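Local atomic coordinates of periplasmic binding protein (PDB entry 4LJS), a protein that probably binds a solute, such as a metal chelate, outside the cytoplasmic membrane and delivers it to an ABC-type importer, as related periplasmic binding proteins do. Residues 247-252 with 304-309; 182-187 with 312-317; 214-219 with 290-295; 193-198 with 223-228. All coordinates share one frame; numbering follows the deposited sequence.

Contact 1. Residues 247-252 with 304-309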
# COMPACT_ATOMS: atom_id res chain seq x y z
N VAL A 247 2.02 22.43 3.70
CA VAL A 247 2.19 21.21 4.48
C VAL A 247 3.14 20.25 3.76
O VAL A 247 3.04 20.03 2.55
CB VAL A 247 0.83 20.52 4.77
CG1 VAL A 247 0.04 20.30 3.48
CG2 VAL A 247 1.02 19.20 5.50
N ILE A 248 4.10 19.70 4.51
CA ILE A 248 5.03 18.73 3.96
C ILE A 248 4.73 17.34 4.50
O ILE A 248 4.57 17.15 5.70
CB ILE A 248 6.48 19.07 4.33
CG1 ILE A 248 6.89 20.39 3.68
CG2 ILE A 248 7.42 17.94 3.90
CD1 ILE A 248 8.27 20.86 4.09
N PHE A 249 4.65 16.37 3.60
CA PHE A 249 4.58 14.98 4.02
C PHE A 249 5.93 14.31 3.84
O PHE A 249 6.47 14.26 2.73
CB PHE A 249 3.46 14.25 3.29
CG PHE A 249 2.09 14.77 3.64
CD1 PHE A 249 1.47 14.39 4.83
CD2 PHE A 249 1.45 15.68 2.82
CE1 PHE A 249 0.23 14.88 5.17
CE2 PHE A 249 0.20 16.17 3.15
CZ PHE A 249 -0.41 15.77 4.33
N LEU A 250 6.48 13.82 4.94
CA LEU A 250 7.74 13.08 4.92
C LEU A 250 7.47 11.58 4.81
O LEU A 250 7.04 10.94 5.78
CB LEU A 250 8.55 13.36 6.19
CG LEU A 250 9.08 14.79 6.38
CD1 LEU A 250 9.96 14.85 7.62
CD2 LEU A 250 9.83 15.26 5.15
N ILE A 251 7.72 11.03 3.63
CA ILE A 251 7.51 9.61 3.39
C ILE A 251 8.67 8.79 3.95
O ILE A 251 9.83 9.09 3.69
CB ILE A 251 7.28 9.34 1.90
CG1 ILE A 251 6.00 10.05 1.44
CG2 ILE A 251 7.19 7.84 1.62
CD1 ILE A 251 5.78 10.03 -0.05
N VAL A 252 8.35 7.77 4.74
CA VAL A 252 9.38 6.95 5.38
C VAL A 252 9.19 5.48 5.07
O VAL A 252 8.10 4.93 5.27
CB VAL A 252 9.35 7.09 6.91
CG1 VAL A 252 10.62 6.47 7.52
CG2 VAL A 252 9.21 8.55 7.31
N ASP A 304 -6.13 8.97 5.87
CA ASP A 304 -6.27 9.65 7.16
C ASP A 304 -5.15 10.65 7.44
O ASP A 304 -5.42 11.78 7.86
CB ASP A 304 -6.35 8.63 8.29
CG ASP A 304 -7.70 7.92 8.33
OD1 ASP A 304 -8.63 8.36 7.63
OD2 ASP A 304 -7.83 6.92 9.07
N ILE A 305 -3.91 10.25 7.21
CA ILE A 305 -2.78 11.13 7.46
C ILE A 305 -2.81 12.34 6.52
O ILE A 305 -2.63 13.48 6.96
CB ILE A 305 -1.44 10.39 7.34
CG1 ILE A 305 -1.33 9.35 8.46
CG2 ILE A 305 -0.27 11.38 7.37
CD1 ILE A 305 -0.09 8.50 8.41
N VAL A 306 -3.05 12.10 5.24
CA VAL A 306 -3.05 13.18 4.27
C VAL A 306 -4.24 14.13 4.46
O VAL A 306 -4.06 15.35 4.47
CB VAL A 306 -2.95 12.65 2.84
CG1 VAL A 306 -3.03 13.80 1.85
CG2 VAL A 306 -1.63 11.89 2.66
N SER A 307 -5.44 13.59 4.65
CA SER A 307 -6.61 14.44 4.84
C SER A 307 -6.48 15.25 6.14
O SER A 307 -6.82 16.42 6.17
CB SER A 307 -7.91 13.63 4.85
OG SER A 307 -8.00 12.85 6.03
N HIS A 308 -5.98 14.61 7.20
CA HIS A 308 -5.83 15.29 8.48
C HIS A 308 -4.74 16.36 8.42
O HIS A 308 -4.88 17.42 9.01
CB HIS A 308 -5.57 14.29 9.61
CG HIS A 308 -6.79 13.52 10.02
ND1 HIS A 308 -7.69 13.00 9.12
CD2 HIS A 308 -7.25 13.18 11.25
CE1 HIS A 308 -8.66 12.37 9.77
NE2 HIS A 308 -8.42 12.47 11.06
N GLY A 309 -3.66 16.08 7.69
CA GLY A 309 -2.60 17.06 7.49
C GLY A 309 -2.98 18.19 6.54
O GLY A 309 -2.55 19.34 6.71

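Contact 2. Residues 182-187 with 312-317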
# COMPACT_ATOMS: atom_id res chain seq x y z
N VAL A 182 -12.75 10.35 1.56
CA VAL A 182 -12.20 11.29 0.60
C VAL A 182 -13.25 12.32 0.18
O VAL A 182 -12.99 13.52 0.18
CB VAL A 182 -11.66 10.57 -0.67
CG1 VAL A 182 -11.36 11.56 -1.77
CG2 VAL A 182 -10.40 9.72 -0.34
N ALA A 183 -14.45 11.85 -0.16
CA ALA A 183 -15.50 12.71 -0.68
C ALA A 183 -16.02 13.66 0.39
O ALA A 183 -16.36 14.80 0.10
CB ALA A 183 -16.64 11.89 -1.25
N TYR A 184 -16.09 13.17 1.62
CA TYR A 184 -16.50 14.00 2.74
C TYR A 184 -15.53 15.17 2.90
O TYR A 184 -15.95 16.33 2.98
CB TYR A 184 -16.55 13.17 4.02
CG TYR A 184 -16.65 14.00 5.28
CD1 TYR A 184 -17.87 14.49 5.71
CD2 TYR A 184 -15.52 14.28 6.04
CE1 TYR A 184 -17.97 15.25 6.86
CE2 TYR A 184 -15.60 15.03 7.19
CZ TYR A 184 -16.82 15.51 7.60
OH TYR A 184 -16.90 16.25 8.75
N THR A 185 -14.23 14.86 2.95
CA THR A 185 -13.18 15.85 3.09
C THR A 185 -13.25 16.95 2.03
O THR A 185 -13.25 18.14 2.35
CB THR A 185 -11.78 15.18 3.05
OG1 THR A 185 -11.62 14.33 4.19
CG2 THR A 185 -10.68 16.22 3.08
N VAL A 186 -13.33 16.54 0.76
CA VAL A 186 -13.43 17.51 -0.32
C VAL A 186 -14.68 18.38 -0.20
O VAL A 186 -14.63 19.59 -0.40
CB VAL A 186 -13.40 16.83 -1.70
CG1 VAL A 186 -13.53 17.86 -2.81
CG2 VAL A 186 -12.12 16.02 -1.87
N ALA A 187 -15.82 17.76 0.14
CA ALA A 187 -17.08 18.50 0.21
C ALA A 187 -17.11 19.53 1.34
O ALA A 187 -17.64 20.62 1.17
CB ALA A 187 -18.28 17.54 0.32
N PRO A 312 -6.37 20.68 8.75
CA PRO A 312 -6.31 20.67 10.22
C PRO A 312 -7.55 21.25 10.89
O PRO A 312 -7.88 20.89 12.02
CB PRO A 312 -5.10 21.56 10.54
CG PRO A 312 -4.31 21.61 9.29
CD PRO A 312 -5.31 21.52 8.17
N ASN A 313 -8.23 22.17 10.21
CA ASN A 313 -9.44 22.75 10.77
C ASN A 313 -10.63 21.81 10.73
O ASN A 313 -11.50 21.86 11.60
CB ASN A 313 -9.79 24.07 10.08
CG ASN A 313 -8.85 25.19 10.46
OD1 ASN A 313 -8.37 25.25 11.60
ND2 ASN A 313 -8.56 26.08 9.52
N LEU A 314 -10.67 20.95 9.72
CA LEU A 314 -11.73 19.95 9.62
C LEU A 314 -11.46 18.80 10.59
O LEU A 314 -12.38 18.20 11.13
CB LEU A 314 -11.83 19.42 8.19
CG LEU A 314 -12.96 18.42 7.93
CD1 LEU A 314 -14.30 19.06 8.27
CD2 LEU A 314 -12.94 17.96 6.49
N TYR A 315 -10.18 18.50 10.80
CA TYR A 315 -9.78 17.41 11.69
C TYR A 315 -8.93 17.91 12.86
O TYR A 315 -7.72 17.68 12.89
CB TYR A 315 -9.03 16.34 10.90
CG TYR A 315 -9.85 15.77 9.77
CD1 TYR A 315 -10.87 14.86 10.04
CD2 TYR A 315 -9.63 16.14 8.45
CE1 TYR A 315 -11.64 14.32 9.02
CE2 TYR A 315 -10.40 15.61 7.42
CZ TYR A 315 -11.40 14.70 7.71
OH TYR A 315 -12.17 14.15 6.71
N PRO A 316 -9.57 18.60 13.83
CA PRO A 316 -8.86 19.24 14.94
C PRO A 316 -8.13 18.24 15.84
O PRO A 316 -7.20 18.63 16.55
CB PRO A 316 -9.98 19.94 15.73
CG PRO A 316 -11.21 19.18 15.38
CD PRO A 316 -11.03 18.76 13.95
N GLU A 317 -8.55 16.99 15.81
CA GLU A 317 -7.98 15.93 16.59
C GLU A 317 -6.52 15.62 16.29
O GLU A 317 -5.87 14.97 17.04
CB GLU A 317 -8.80 14.69 16.34
CG GLU A 317 -8.93 13.75 17.50
CD GLU A 317 -10.29 13.79 18.14
OE1 GLU A 317 -11.16 12.99 17.74
OE2 GLU A 317 -10.49 14.61 19.06

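Contact 3. Residues 214-219 with 290-295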
# COMPACT_ATOMS: atom_id res chain seq x y z
N THR A 214 2.60 9.51 -8.84
CA THR A 214 2.71 8.57 -7.72
C THR A 214 1.40 8.50 -6.94
O THR A 214 0.58 9.42 -7.01
CB THR A 214 3.83 8.97 -6.73
OG1 THR A 214 3.42 10.13 -5.99
CG2 THR A 214 5.13 9.25 -7.47
N LEU A 215 1.20 7.41 -6.21
CA LEU A 215 -0.02 7.26 -5.43
C LEU A 215 -0.16 8.35 -4.36
O LEU A 215 -1.25 8.88 -4.16
CB LEU A 215 -0.10 5.87 -4.80
CG LEU A 215 -1.28 5.70 -3.83
CD1 LEU A 215 -2.63 5.88 -4.54
CD2 LEU A 215 -1.20 4.36 -3.15
N ALA A 216 0.95 8.68 -3.70
CA ALA A 216 0.92 9.78 -2.73
C ALA A 216 0.44 11.06 -3.39
O ALA A 216 -0.37 11.78 -2.82
CB ALA A 216 2.29 9.99 -2.09
N GLY A 217 0.93 11.32 -4.60
CA GLY A 217 0.49 12.47 -5.36
C GLY A 217 -1.00 12.38 -5.66
O GLY A 217 -1.74 13.36 -5.50
N ASN A 218 -1.45 11.20 -6.07
CA ASN A 218 -2.86 11.00 -6.42
C ASN A 218 -3.76 11.14 -5.20
O ASN A 218 -4.91 11.56 -5.31
CB ASN A 218 -3.07 9.65 -7.10
CG ASN A 218 -4.49 9.45 -7.60
OD1 ASN A 218 -5.24 8.60 -7.09
ND2 ASN A 218 -4.88 10.23 -8.60
N ILE A 219 -3.24 10.78 -4.03
CA ILE A 219 -4.02 10.94 -2.81
C ILE A 219 -4.20 12.43 -2.52
O ILE A 219 -5.31 12.87 -2.21
CB ILE A 219 -3.38 10.21 -1.63
CG1 ILE A 219 -3.44 8.69 -1.87
CG2 ILE A 219 -4.09 10.58 -0.32
CD1 ILE A 219 -2.45 7.89 -0.99
N LEU A 290 4.57 2.29 3.36
CA LEU A 290 3.69 1.12 3.27
C LEU A 290 2.21 1.52 3.09
O LEU A 290 1.38 0.68 2.77
CB LEU A 290 3.87 0.18 4.47
CG LEU A 290 3.54 0.64 5.90
CD1 LEU A 290 2.04 0.65 6.17
CD2 LEU A 290 4.25 -0.23 6.96
N ALA A 291 1.90 2.79 3.30
CA ALA A 291 0.54 3.28 3.13
C ALA A 291 0.34 4.02 1.81
O ALA A 291 -0.78 4.35 1.45
CB ALA A 291 0.15 4.19 4.29
N VAL A 292 1.43 4.30 1.10
CA VAL A 292 1.32 5.09 -0.13
C VAL A 292 2.05 4.48 -1.32
O VAL A 292 2.16 5.10 -2.38
CB VAL A 292 1.83 6.54 0.06
CG1 VAL A 292 0.98 7.27 1.08
CG2 VAL A 292 3.28 6.55 0.47
N TYR A 293 2.56 3.26 -1.16
CA TYR A 293 3.17 2.57 -2.28
C TYR A 293 2.65 1.13 -2.30
O TYR A 293 2.97 0.34 -1.41
CB TYR A 293 4.70 2.62 -2.16
CG TYR A 293 5.42 2.03 -3.35
CD1 TYR A 293 5.64 0.67 -3.43
CD2 TYR A 293 5.87 2.84 -4.39
CE1 TYR A 293 6.30 0.11 -4.52
CE2 TYR A 293 6.54 2.29 -5.48
CZ TYR A 293 6.75 0.92 -5.54
OH TYR A 293 7.39 0.35 -6.61
N SER A 294 1.84 0.80 -3.31
CA SER A 294 1.07 -0.46 -3.37
C SER A 294 0.53 -0.91 -2.01
O SER A 294 0.84 -2.00 -1.58
CB SER A 294 1.93 -1.59 -3.93
OG SER A 294 2.33 -1.34 -5.25
N PRO A 295 -0.25 -0.06 -1.34
CA PRO A 295 -0.56 -0.34 0.07
C PRO A 295 -1.68 -1.34 0.28
O PRO A 295 -1.80 -1.87 1.39
CB PRO A 295 -1.00 1.03 0.60
CG PRO A 295 -1.61 1.69 -0.59
CD PRO A 295 -0.84 1.21 -1.80
O HOH W 1 3.39 6.74 -3.97

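Contact 4. Residues 193-198 with 223-228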
# COMPACT_ATOMS: atom_id res chain seq x y z
N LYS A 193 -9.57 27.86 0.22
CA LYS A 193 -8.42 27.79 -0.68
C LYS A 193 -7.73 26.44 -0.52
O LYS A 193 -7.38 26.06 0.60
CB LYS A 193 -7.44 28.92 -0.38
CG LYS A 193 -6.19 28.91 -1.25
CD LYS A 193 -5.40 30.20 -1.09
CE LYS A 193 -4.18 30.21 -2.01
NZ LYS A 193 -3.44 31.50 -1.96
N PRO A 194 -7.52 25.72 -1.63
CA PRO A 194 -6.86 24.41 -1.61
C PRO A 194 -5.46 24.53 -1.04
O PRO A 194 -4.73 25.44 -1.43
CB PRO A 194 -6.79 24.02 -3.09
CG PRO A 194 -7.81 24.86 -3.77
CD PRO A 194 -7.85 26.15 -3.00
N PRO A 195 -5.08 23.62 -0.13
CA PRO A 195 -3.74 23.67 0.47
C PRO A 195 -2.68 23.23 -0.53
O PRO A 195 -2.96 22.39 -1.39
CB PRO A 195 -3.85 22.65 1.61
CG PRO A 195 -4.87 21.68 1.15
CD PRO A 195 -5.88 22.49 0.38
N LYS A 196 -1.48 23.80 -0.44
CA LYS A 196 -0.38 23.38 -1.30
C LYS A 196 0.51 22.36 -0.58
O LYS A 196 1.17 22.68 0.42
CB LYS A 196 0.44 24.60 -1.75
CG LYS A 196 1.63 24.23 -2.63
CD LYS A 196 1.67 25.01 -3.94
CE LYS A 196 2.12 26.44 -3.72
NZ LYS A 196 2.78 26.98 -4.94
N ALA A 197 0.54 21.13 -1.10
CA ALA A 197 1.23 20.03 -0.43
C ALA A 197 2.51 19.58 -1.13
O ALA A 197 2.62 19.63 -2.36
CB ALA A 197 0.29 18.84 -0.27
N LEU A 198 3.48 19.14 -0.33
CA LEU A 198 4.70 18.55 -0.84
C LEU A 198 4.93 17.17 -0.23
O LEU A 198 4.93 17.02 0.99
CB LEU A 198 5.91 19.44 -0.54
CG LEU A 198 7.26 18.82 -0.88
CD1 LEU A 198 7.43 18.69 -2.39
CD2 LEU A 198 8.41 19.61 -0.26
N LEU A 223 -7.81 14.43 -2.80
CA LEU A 223 -8.27 15.25 -1.68
C LEU A 223 -8.30 16.75 -2.01
O LEU A 223 -8.39 17.59 -1.12
CB LEU A 223 -7.44 14.95 -0.44
CG LEU A 223 -7.73 13.57 0.17
CD1 LEU A 223 -6.61 13.09 1.10
CD2 LEU A 223 -9.05 13.60 0.91
N HIS A 224 -8.23 17.05 -3.31
CA HIS A 224 -8.36 18.42 -3.82
C HIS A 224 -7.22 19.35 -3.40
O HIS A 224 -7.38 20.57 -3.39
CB HIS A 224 -9.71 19.03 -3.43
CG HIS A 224 -10.33 19.83 -4.53
ND1 HIS A 224 -10.81 19.25 -5.69
CD2 HIS A 224 -10.51 21.17 -4.67
CE1 HIS A 224 -11.27 20.20 -6.49
NE2 HIS A 224 -11.11 21.37 -5.89
N ALA A 225 -6.08 18.77 -3.04
CA ALA A 225 -4.92 19.58 -2.70
C ALA A 225 -4.18 20.04 -3.95
O ALA A 225 -4.33 19.45 -5.03
CB ALA A 225 -3.97 18.82 -1.79
N ASP A 226 -3.40 21.09 -3.81
CA ASP A 226 -2.52 21.54 -4.88
C ASP A 226 -1.16 20.86 -4.69
O ASP A 226 -0.33 21.33 -3.91
CB ASP A 226 -2.40 23.07 -4.84
CG ASP A 226 -1.62 23.63 -6.01
OD1 ASP A 226 -1.42 22.90 -7.01
OD2 ASP A 226 -1.21 24.81 -5.95
N VAL A 227 -0.96 19.74 -5.38
CA VAL A 227 0.24 18.94 -5.19
C VAL A 227 1.42 19.49 -5.98
O VAL A 227 1.33 19.68 -7.19
CB VAL A 227 -0.00 17.45 -5.57
CG1 VAL A 227 1.27 16.64 -5.40
CG2 VAL A 227 -1.10 16.86 -4.72
N ILE A 228 2.51 19.76 -5.28
CA ILE A 228 3.74 20.24 -5.91
C ILE A 228 4.43 19.13 -6.68
O ILE A 228 4.55 18.01 -6.20
CB ILE A 228 4.71 20.80 -4.85
CG1 ILE A 228 4.09 21.99 -4.13
CG2 ILE A 228 6.04 21.19 -5.49
CD1 ILE A 228 4.92 22.50 -2.99

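Contact 1. Residues 247-252 with 304-309
Phe249 reaches from strand 247-252 to the face of helix 299-310, and its ring carries most of the contact with Ile305, Val306 and Gly309. The side chain leaves the strand toward the helix. At CB the first torsion sets CG anti to the carbonyl carbon and beside the backbone N (chi1 -66°). Further out, CE1 comes within 3.7 Å of Ile305 O and also meets the methyl Ile305 CG2 at 4.2 Å. At the tip, CZ lies 3.7 Å from Val306 O and 4.1 Å from Val306 CG1. The other methyl of that valine, CG2, sits over one ring face, displaced toward the rim and 4.3 Å above the plane. Gly309 CA, oblique to the ring, is 4.1 Å from CZ; Gly309 has no side chain to stand between its backbone and this side of the ring.

This is a helix laid over a parallel-stranded core, as in the alpha/beta lobes of periplasmic binding proteins. The strand and helix segments run nearly antiparallel, at 160°, with their axes 9.9 Å apart, and no hydrogen bond joins them. Phe199 of neighbouring strand 196-203 stacks on the Phe249 ring. Two residues earlier in the strand, Val247 turns CG2 toward Gly309 O at 3.8 Å; that carbonyl oxygen accepts a hydrogen bond from the guanidinium NH2 of Arg283.

Contact 2. Residues 182-187 with 312-317
Leu314 pushes its branched end against Tyr184 and Thr185 of helix 168-188, while Tyr315 beside it reaches the same two residues with its hydroxyl. The contact ties the turn that follows helix 299-310 to a long helix of the alpha/beta binding-protein fold, joining parts of the chain more than a hundred residues apart.

Leu314 carries CG anti to its backbone N (chi1 -176°), and from there the two methyls divide the work. CD2 packs 4.0 Å from Thr185 CA and equally close to Tyr184 CE2, whereas CD1 sits 3.9 Å from Tyr184 OH. CG of this leucine also lies above one face of the Tyr315 ring, offset toward the rim, so Leu314 backs its neighbour as well as the helix. The two tyrosine side chains pass one another, running opposite ways. The phenol oxygen of Tyr315 arrives at the edge of the Tyr184 ring, in its plane and 3.4 Å from CD2.

The Tyr184 side chain is also about 4 Å from a bound phosphate, probably from the crystallisation liquor. Stacking with His308 of helix 299-310 braces the Tyr315 ring. Thr185 OG1 has a second hydrogen-bond partner in Ser181 O, one turn back. Roughly perpendicular to Tyr315, Thr185 brings OG1 into the plane of the phenol ring, where it forms a short hydrogen bond of 2.6 Å with Tyr315 OH.

Contact 3. Residues 214-219 with 290-295
Leu215 and Pro295 meet tip to tip, with Leu215 CD2 3.4 Å from Pro295 CD. The same leucine lies close over the backbone of Val292, its CB 3.4 Å from Val292 O. With CG anti to the backbone N (chi1 173°), Leu215 CG also stays beside Val292 O. Next to it, Ala216 CB touches Val292 CB at 4.1 Å. One turn further along the helix, Ile219 lies roughly perpendicular to Val292 and brings CD1 to 4.1 Å from Val292 CG1. Val292 thus meets three residues of the helix, Leu215, Ala216 and Ile219.

No direct hydrogen bond joins the two segments, but a water bridges them. It donates to Val292 O at 2.6 Å and accepts from Ala216 N at 3.1 Å, linking a backbone N-H of the helix's first turn to the carbonyl of the loop. The start of the helix is fixed by Thr214, its N-cap. Its OG1 accepts from Gly217 N at 3.1 Å, with an N-H...O angle of 158°, and is also hydrogen-bonded to Gly211 O.

Further out, Met151 of helix 151-164 packs on both Leu215 and Ile219. The loop is tied down by Ser302 OG on Ala291 O and by a hydrogen bond between Ser294 OG and Ser141 OG. Ser294 also touches Asn53 and Trp114, and a glycerol, probably from the crystallisation liquor, lies about 4 Å from the exposed Tyr293 side chain. A loop that leaves a parallel strand and touches residues of the other lobe is placed as expected for one lining the interlobe cleft, where binding proteins of this kind hold their ligands.

Contact 4. Residues 193-198 with 223-228
Lys196 and Asp226 lie side by side on one face of a parallel strand pair and point the same way. The aliphatic part of the lysine does the touching, with CD 3.5 Å from Asp226 OD2. The charged ends stay further apart, NZ to Asp226 OD2 being 4.7 Å, so any attraction is probably modest; NZ instead makes a weak hydrogen bond to Gln243 O. Ile228 crosses the lysine at about a right angle, its CG1 3.6 Å from Lys196 CG. CG1 of Ile228 is anti to the carbonyl carbon (chi1 -62°), and CD1 reaches Leu198 CB at 4.0 Å.

Beneath, the backbones pair in parallel, Ala197 bonding through both polar atoms. Its N-H goes to Asp226 O at 2.9 Å from above the carbonyl plane, and its O receives Ile228 N, also at 2.9 Å, almost in line with the C=O. Asp226 N adds a bond to Pro195 O at 2.8 Å. At the start of the pair, Pro194 CB rests on His224 O; His224 is the C-prime residue of the Schellman motif ending helix 215-222.

A segment including that helix joins the two parallel strands, as in an alpha/beta sheet. Strand 226-227 pairs with the start of strand 196-203, which also pairs in parallel with 247-252 and antiparallel with 206-209. Helix 237-243 approaches Leu198 and Ile228, while Leu310 of helix 299-310 packs on Pro195, Ala197 and Ala225.

In the fold
Contacts 1 and 4 share one sheet: strands 247-252 and 196-203 are neighbours, with Phe249 N 2.7 Å from Leu198 O, a probable hydrogen bond. Leu223 of contact 4 is a hub, with CD1 3.7 Å from Val306 CG1 of contact 1 and CD2 3.8 Å from Thr185 CG2 of contact 2. Contact 2 joins contact 1 where Ser307 CB lies 3.8 Å from Thr185 OG1. Contact 3, its centre about 6 Å from the centre of the chain, is the one beside the probable ligand cleft. It meets contact 1 where Ile219 CG2 lies 3.9 Å from Val306 CB, while contact 2, about 19 Å off between centres, does not touch it.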